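Local structure of inositol-1-monophosphatase (Nostoc sp., 5ZHH) at residues V118-P122 and F123-L127; S188-A191 and A192-L195; L246-G250 and S251-N255. The protein probably hydrolyses inositol monophosphates to free inositol and phosphate. All coordinates share one frame; numbering follows the deposited sequence.

Contact 1 (V118-P122 and F123-L127)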
loop_
_atom_site.group_PDB
_atom_site.type_symbol
_atom_site.label_atom_id
_atom_site.label_comp_id
_atom_site.label_asym_id
_atom_site.label_seq_id
_atom_site.Cartn_x
_atom_site.Cartn_y
_atom_site.Cartn_z
ATOM N N VAL A 118 -16.127 -6.391 13.500
ATOM C CA VAL A 118 -14.990 -6.208 12.609
ATOM C C VAL A 118 -15.508 -6.127 11.183
ATOM O O VAL A 118 -16.292 -6.979 10.752
ATOM C CB VAL A 118 -13.948 -7.338 12.737
ATOM C CG1 VAL A 118 -12.820 -7.090 11.764
ATOM C CG2 VAL A 118 -13.400 -7.406 14.165
ATOM N N ILE A 119 -15.074 -5.099 10.457
ATOM C CA ILE A 119 -15.415 -4.907 9.052
ATOM C C ILE A 119 -14.117 -4.675 8.301
ATOM O O ILE A 119 -13.363 -3.751 8.632
ATOM C CB ILE A 119 -16.382 -3.727 8.859
ATOM C CG1 ILE A 119 -17.693 -4.021 9.586
ATOM C CG2 ILE A 119 -16.635 -3.456 7.377
ATOM C CD1 ILE A 119 -18.593 -2.790 9.758
ATOM N N TYR A 120 -13.842 -5.514 7.308
ATOM C CA TYR A 120 -12.576 -5.464 6.591
ATOM C C TYR A 120 -12.832 -5.325 5.100
ATOM O O TYR A 120 -13.435 -6.211 4.484
ATOM C CB TYR A 120 -11.725 -6.706 6.872
ATOM C CG TYR A 120 -10.396 -6.690 6.159
ATOM C CD1 TYR A 120 -9.544 -5.598 6.270
ATOM C CD2 TYR A 120 -9.994 -7.760 5.365
ATOM C CE1 TYR A 120 -8.321 -5.571 5.617
ATOM C CE2 TYR A 120 -8.770 -7.740 4.702
ATOM C CZ TYR A 120 -7.946 -6.641 4.834
ATOM O OH TYR A 120 -6.739 -6.604 4.184
ATOM N N ASP A 121 -12.382 -4.210 4.537
ATOM C CA ASP A 121 -12.336 -3.917 3.109
ATOM C C ASP A 121 -10.989 -4.401 2.594
ATOM O O ASP A 121 -9.982 -3.720 2.803
ATOM C CB ASP A 121 -12.509 -2.410 2.880
ATOM C CG ASP A 121 -12.343 -1.984 1.417
ATOM O OD1 ASP A 121 -11.964 -2.801 0.546
ATOM O OD2 ASP A 121 -12.576 -0.788 1.147
ATOM N N PRO A 122 -10.917 -5.562 1.931
ATOM C CA PRO A 122 -9.606 -6.078 1.511
ATOM C C PRO A 122 -9.037 -5.384 0.287
ATOM O O PRO A 122 -7.823 -5.481 0.060
ATOM C CB PRO A 122 -9.892 -7.557 1.221
ATOM C CG PRO A 122 -11.319 -7.560 0.771
ATOM C CD PRO A 122 -12.014 -6.478 1.570
ATOM N N PHE A 123 -9.864 -4.690 -0.501
ATOM C CA PHE A 123 -9.355 -4.004 -1.687
ATOM C C PHE A 123 -8.572 -2.755 -1.309
ATOM O O PHE A 123 -7.509 -2.491 -1.879
ATOM C CB PHE A 123 -10.504 -3.648 -2.631
ATOM C CG PHE A 123 -10.044 -3.110 -3.963
ATOM C CD1 PHE A 123 -9.696 -3.972 -4.993
ATOM C CD2 PHE A 123 -9.933 -1.746 -4.176
ATOM C CE1 PHE A 123 -9.264 -3.481 -6.215
ATOM C CE2 PHE A 123 -9.498 -1.251 -5.394
ATOM C CZ PHE A 123 -9.163 -2.121 -6.411
ATOM N N HIS A 124 -9.080 -1.976 -0.352
ATOM C CA HIS A 124 -8.391 -0.796 0.157
ATOM C C HIS A 124 -7.601 -1.083 1.422
ATOM O O HIS A 124 -6.952 -0.174 1.956
ATOM C CB HIS A 124 -9.399 0.320 0.431
ATOM C CG HIS A 124 -10.152 0.754 -0.785
ATOM N ND1 HIS A 124 -11.529 0.744 -0.853
ATOM C CD2 HIS A 124 -9.718 1.212 -1.983
ATOM C CE1 HIS A 124 -11.911 1.178 -2.041
ATOM N NE2 HIS A 124 -10.833 1.470 -2.745
ATOM N N ASP A 125 -7.667 -2.315 1.922
ATOM C CA ASP A 125 -7.001 -2.723 3.153
ATOM C C ASP A 125 -7.357 -1.785 4.309
ATOM O O ASP A 125 -6.500 -1.163 4.938
ATOM C CB ASP A 125 -5.487 -2.804 2.942
ATOM C CG ASP A 125 -4.783 -3.458 4.104
ATOM O OD1 ASP A 125 -5.384 -4.356 4.727
ATOM O OD2 ASP A 125 -3.637 -3.070 4.401
ATOM N N GLU A 126 -8.655 -1.675 4.573
ATOM C CA GLU A 126 -9.152 -0.885 5.692
ATOM C C GLU A 126 -9.849 -1.808 6.679
ATOM O O GLU A 126 -10.851 -2.446 6.337
ATOM C CB GLU A 126 -10.093 0.225 5.211
ATOM C CG GLU A 126 -9.355 1.312 4.454
ATOM C CD GLU A 126 -10.197 2.548 4.238
ATOM O OE1 GLU A 126 -9.617 3.653 4.204
ATOM O OE2 GLU A 126 -11.432 2.414 4.135
ATOM N N LEU A 127 -9.312 -1.872 7.895
ATOM C CA LEU A 127 -9.757 -2.786 8.938
ATOM C C LEU A 127 -10.436 -1.968 10.032
ATOM O O LEU A 127 -9.771 -1.228 10.759
ATOM C CB LEU A 127 -8.562 -3.570 9.484
ATOM C CG LEU A 127 -8.818 -4.498 10.664
ATOM C CD1 LEU A 127 -9.780 -5.592 10.242
ATOM C CD2 LEU A 127 -7.485 -5.097 11.170
HETATM O O HOH W 1 -13.446 1.071 3.333
#

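Contact 2 (S188-A191 and A192-L195)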
loop_
_atom_site.group_PDB
_atom_site.type_symbol
_atom_site.label_atom_id
_atom_site.label_comp_id
_atom_site.label_asym_id
_atom_site.label_seq_id
_atom_site.Cartn_x
_atom_site.Cartn_y
_atom_site.Cartn_z
ATOM N N SER A 188 -23.001 3.586 -2.112
ATOM C CA SER A 188 -21.762 2.837 -2.282
ATOM C C SER A 188 -22.005 1.399 -2.696
ATOM O O SER A 188 -21.194 0.832 -3.440
ATOM C CB SER A 188 -20.955 2.830 -0.979
ATOM O OG SER A 188 -21.547 1.924 -0.055
ATOM N N GLY A 189 -23.092 0.799 -2.221
ATOM C CA GLY A 189 -23.382 -0.594 -2.475
ATOM C C GLY A 189 -22.972 -1.565 -1.382
ATOM O O GLY A 189 -23.109 -2.775 -1.581
ATOM N N SER A 190 -22.484 -1.083 -0.235
ATOM C CA SER A 190 -22.153 -1.959 0.892
ATOM C C SER A 190 -22.649 -1.332 2.188
ATOM O O SER A 190 -22.098 -0.324 2.642
ATOM C CB SER A 190 -20.646 -2.221 0.975
ATOM O OG SER A 190 -20.325 -2.855 2.207
ATOM N N ALA A 191 -23.662 -1.950 2.801
ATOM C CA ALA A 191 -24.223 -1.415 4.042
ATOM C C ALA A 191 -23.207 -1.451 5.184
ATOM O O ALA A 191 -23.159 -0.529 6.008
ATOM C CB ALA A 191 -25.494 -2.183 4.413
ATOM N N ALA A 192 -22.393 -2.511 5.261
ATOM C CA ALA A 192 -21.396 -2.579 6.327
ATOM C C ALA A 192 -20.373 -1.459 6.186
ATOM O O ALA A 192 -20.035 -0.788 7.169
ATOM C CB ALA A 192 -20.704 -3.945 6.332
ATOM N N LEU A 193 -19.888 -1.225 4.964
ATOM C CA LEU A 193 -18.959 -0.120 4.753
ATOM C C LEU A 193 -19.627 1.225 4.977
ATOM O O LEU A 193 -18.971 2.167 5.436
ATOM C CB LEU A 193 -18.343 -0.187 3.354
ATOM C CG LEU A 193 -17.252 -1.260 3.216
ATOM C CD1 LEU A 193 -16.719 -1.330 1.786
ATOM C CD2 LEU A 193 -16.118 -1.002 4.205
ATOM N N ASP A 194 -20.918 1.343 4.658
ATOM C CA ASP A 194 -21.610 2.591 4.950
ATOM C C ASP A 194 -21.588 2.883 6.446
ATOM O O ASP A 194 -21.291 4.006 6.859
ATOM C CB ASP A 194 -23.046 2.547 4.418
ATOM C CG ASP A 194 -23.103 2.542 2.896
ATOM O OD1 ASP A 194 -22.104 2.955 2.258
ATOM O OD2 ASP A 194 -24.156 2.171 2.335
ATOM N N LEU A 195 -21.852 1.869 7.274
ATOM C CA LEU A 195 -21.775 2.051 8.722
ATOM C C LEU A 195 -20.362 2.419 9.161
ATOM O O LEU A 195 -20.173 3.310 10.004
ATOM C CB LEU A 195 -22.240 0.773 9.418
ATOM C CG LEU A 195 -23.765 0.597 9.362
ATOM C CD1 LEU A 195 -24.152 -0.856 9.554
ATOM C CD2 LEU A 195 -24.403 1.461 10.429
HETATM O O HOH W 2 -24.643 2.622 -0.237
#

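Contact 3 (L246-G250 and S251-N255)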
loop_
_atom_site.group_PDB
_atom_site.type_symbol
_atom_site.label_atom_id
_atom_site.label_comp_id
_atom_site.label_asym_id
_atom_site.label_seq_id
_atom_site.Cartn_x
_atom_site.Cartn_y
_atom_site.Cartn_z
ATOM N N LEU A 246 -31.399 3.502 11.151
ATOM C CA LEU A 246 -30.988 4.900 11.054
ATOM C C LEU A 246 -29.726 5.057 11.890
ATOM O O LEU A 246 -29.756 4.816 13.100
ATOM C CB LEU A 246 -32.082 5.843 11.561
ATOM C CG LEU A 246 -31.681 7.306 11.760
ATOM C CD1 LEU A 246 -31.247 7.910 10.427
ATOM C CD2 LEU A 246 -32.841 8.104 12.358
ATOM N N ALA A 247 -28.623 5.448 11.253
ATOM C CA ALA A 247 -27.310 5.418 11.896
ATOM C C ALA A 247 -26.554 6.698 11.573
ATOM O O ALA A 247 -26.271 6.971 10.404
ATOM C CB ALA A 247 -26.516 4.193 11.434
ATOM N N THR A 248 -26.234 7.493 12.600
ATOM C CA THR A 248 -25.675 8.823 12.377
ATOM C C THR A 248 -24.566 9.112 13.372
ATOM O O THR A 248 -24.299 8.333 14.295
ATOM C CB THR A 248 -26.741 9.921 12.498
ATOM O OG1 THR A 248 -27.074 10.100 13.879
ATOM C CG2 THR A 248 -28.001 9.573 11.700
ATOM N N ASN A 249 -23.950 10.286 13.200
ATOM C CA ASN A 249 -22.971 10.803 14.148
ATOM C C ASN A 249 -23.591 11.217 15.475
ATOM O O ASN A 249 -22.845 11.599 16.379
ATOM C CB ASN A 249 -22.209 11.998 13.552
ATOM C CG ASN A 249 -23.107 13.206 13.254
ATOM O OD1 ASN A 249 -24.286 13.240 13.615
ATOM N ND2 ASN A 249 -22.532 14.214 12.594
ATOM N N GLY A 250 -24.913 11.171 15.621
ATOM C CA GLY A 250 -25.516 11.553 16.884
ATOM C C GLY A 250 -25.986 12.994 16.916
ATOM O O GLY A 250 -26.983 13.309 17.573
ATOM N N SER A 251 -25.240 13.889 16.262
ATOM C CA SER A 251 -25.603 15.304 16.258
ATOM C C SER A 251 -26.704 15.632 15.253
ATOM O O SER A 251 -27.527 16.512 15.524
ATOM C CB SER A 251 -24.364 16.163 15.997
ATOM O OG SER A 251 -23.342 15.847 16.931
ATOM N N ILE A 252 -26.755 14.956 14.101
ATOM C CA ILE A 252 -27.851 15.179 13.156
ATOM C C ILE A 252 -28.949 14.132 13.309
ATOM O O ILE A 252 -29.867 14.082 12.487
ATOM C CB ILE A 252 -27.379 15.237 11.688
ATOM C CG1 ILE A 252 -26.726 13.917 11.264
ATOM C CG2 ILE A 252 -26.480 16.444 11.435
ATOM C CD1 ILE A 252 -26.667 13.750 9.751
ATOM N N HIS A 253 -28.871 13.283 14.334
ATOM C CA HIS A 253 -29.792 12.153 14.422
ATOM C C HIS A 253 -31.243 12.620 14.464
ATOM O O HIS A 253 -32.091 12.109 13.725
ATOM C CB HIS A 253 -29.479 11.304 15.654
ATOM C CG HIS A 253 -29.962 9.895 15.531
ATOM N ND1 HIS A 253 -29.197 8.895 14.968
ATOM C CD2 HIS A 253 -31.159 9.333 15.830
ATOM C CE1 HIS A 253 -29.889 7.769 14.959
ATOM N NE2 HIS A 253 -31.085 8.009 15.469
ATOM N N ASP A 254 -31.549 13.591 15.330
ATOM C CA ASP A 254 -32.926 14.063 15.440
ATOM C C ASP A 254 -33.380 14.751 14.162
ATOM O O ASP A 254 -34.553 14.647 13.781
ATOM C CB ASP A 254 -33.070 15.003 16.640
ATOM C CG ASP A 254 -32.140 16.205 16.563
ATOM O OD1 ASP A 254 -31.092 16.113 15.882
ATOM O OD2 ASP A 254 -32.453 17.243 17.195
ATOM N N ASN A 255 -32.476 15.476 13.497
ATOM C CA ASN A 255 -32.843 16.176 12.271
ATOM C C ASN A 255 -33.123 15.187 11.148
ATOM O O ASN A 255 -34.100 15.333 10.407
ATOM C CB ASN A 255 -31.729 17.134 11.858
ATOM C CG ASN A 255 -31.413 18.171 12.926
ATOM O OD1 ASN A 255 -30.249 18.376 13.265
ATOM N ND2 ASN A 255 -32.436 18.833 13.449
HETATM O O HOH W 3 -21.423 14.143 16.569
HETATM O O HOH W 4 -29.426 14.345 17.420
#

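Contact 1 (V118-P122 and F123-L127)
D121 and E126 form an antiparallel hydrogen-bonded pair where strands 113-121 and 126-131 are joined by a short turn: D121 N donates to E126 O at 2.9 Å, E126 N returns a bond to D121 O, and Y120 with L127 follows as a non-hydrogen-bonded pair. The D121 carboxylate reaches into the turn. D121 OD1 accepts H124 N at 3.1 Å in a nearly straight bond (171°) that arrives from above the carboxylate plane, and takes a weak bond from F123 N as well. D121 OD2 is met on its syn side by H124 ND1 at 2.7 Å, with imidazole and carboxylate planes 75° apart, so that one aspartate holds both the backbone and the ring of H124. D125 and E126 both face D121, which makes the turn of this beta hairpin a G1 beta bulge; D125 sits there with positive phi and psi. On the side of the sheet that carries Y120 and L127, the tyrosine has CG anti to its backbone N (chi1 -179°), which lays one face of the ring over P122 N and brings Y120 OH to D125 OD1 at 2.7 Å. That oxygen lies in the plane of the ring at its edge, while the carboxylate stands almost perpendicular to it. L127 CB packs on Y120 CD1, and L127 CD1 touches V118 CG1 at 3.7 Å; V118 in turn lies against helix 3-25. On the D121 side, a water donates to both D121 OD2 and E126 OE2, bridging two carboxylate oxygens 4.5 Å apart and probably easing their repulsion, while R202 forms a salt bridge with E126 OE1. The H124 ring stacks on H124 of a second subunit, which puts the turn at a subunit interface.

Contact 2 (S188-A191 and A192-L195)
S190 caps helix 191-199 from the N-cap position, S190 OG accepting L193 N at 3.2 Å, and S188 forms an ST turn before it, S188 OG accepting S190 N at 3.2 Å. The two serines thus satisfy backbone N-H groups at the start of the helix and just before it. A chi1 of 169° swings S190 OG beside its own carbonyl carbon, within reach of L193 N in the first turn; the same oxygen also hydrogen-bonds OD2 of D90, which accepts A192 N as well. The first helical bonds follow: S190 O receives D194 N at 2.9 Å and A191 O receives L195 N at 3.0 Å. Besides accepting S190 N, S188 OG donates to D194 OD1 at 2.6 Å, meeting it on the syn side but 29° out of the carboxylate plane. The other carboxylate oxygen, D194 OD2, accepts from a water that takes S188 N in turn, giving the aspartate a second, indirect hold on the same serine. An alanine in place of D194 would remove both acceptors and is likely to leave the buried S188 hydroxyl without an acceptor for its proton and the bridging water less firmly held. S188 O accepts from ND2 of N94. Where the capping serine meets the first turn, L193 CB lies 3.5 Å from S190 OG.

Contact 3 (L246-G250 and S251-N255)
This is a local contact across a strand-to-helix turn, where strand 245-248 of the five-strand sheet ends and helix 253-261 begins, and its first element is an ST turn at T248. T248 OG1 accepts G250 N at 3.0 Å and is also hydrogen-bonded to H253 ND1 at 2.7 Å. The hydroxyl lies in the plane of the imidazole, at its edge, and the two side chains cross at about a right angle. T248 OG1 stands between its own backbone N and carbonyl carbon (chi1 74°), a place from which it serves both the turn and the ring. The far nitrogen of the histidine, NE2, bonds to OG1 of T231 on the neighbouring strand 229-231, so both ring nitrogens have partners and the rotation of the imidazole is fixed. The L246 and H253 side chains extend toward each other, L246 CD2 lying 3.6 Å from H253 NE2, and the backbone O of L246 comes up to the ring edge at CE1. The leucine also packs on L256 and L260 of the helix. N249 OD1 accepts I252 N at 3.0 Å, in the carbonyl plane and close to straight (167°), together with a weak bond from S251 N, while N249 ND2 turns to S146 OG and T148 O. The side-chain amide of N249 thereby ties the turn to the chain around residues 146-148. G250 has phi at 96°, where a side chain would press on the carbonyl oxygen of N249. Two waters complete the bend: one donates to N249 O and accepts from S251 OG, and the other donates to G250 O at 2.7 Å and accepts D254 N at 3.1 Å.

The contacts come in series along the chain and run across the fold from one sheet to the other. Contact 1 is the hairpin turn of the eight-strand sheet, contact 3 ends a strand of the five-strand sheet, and contact 2 starts helix 191-199 between them. Between centres, contacts 1 and 2 lie about 12 Å apart, contacts 2 and 3 about 17 Å, and contacts 1 and 3, which do not touch, about 25 Å. The helix links its neighbours: I119 CD1 meets A192 O at 3.6 Å, and L195 CD2 meets A247 CB at 3.6 Å. It therefore packs against both sheets. Contacts 1 and 2 also touch the second subunit, whereas contact 3 meets no other chain.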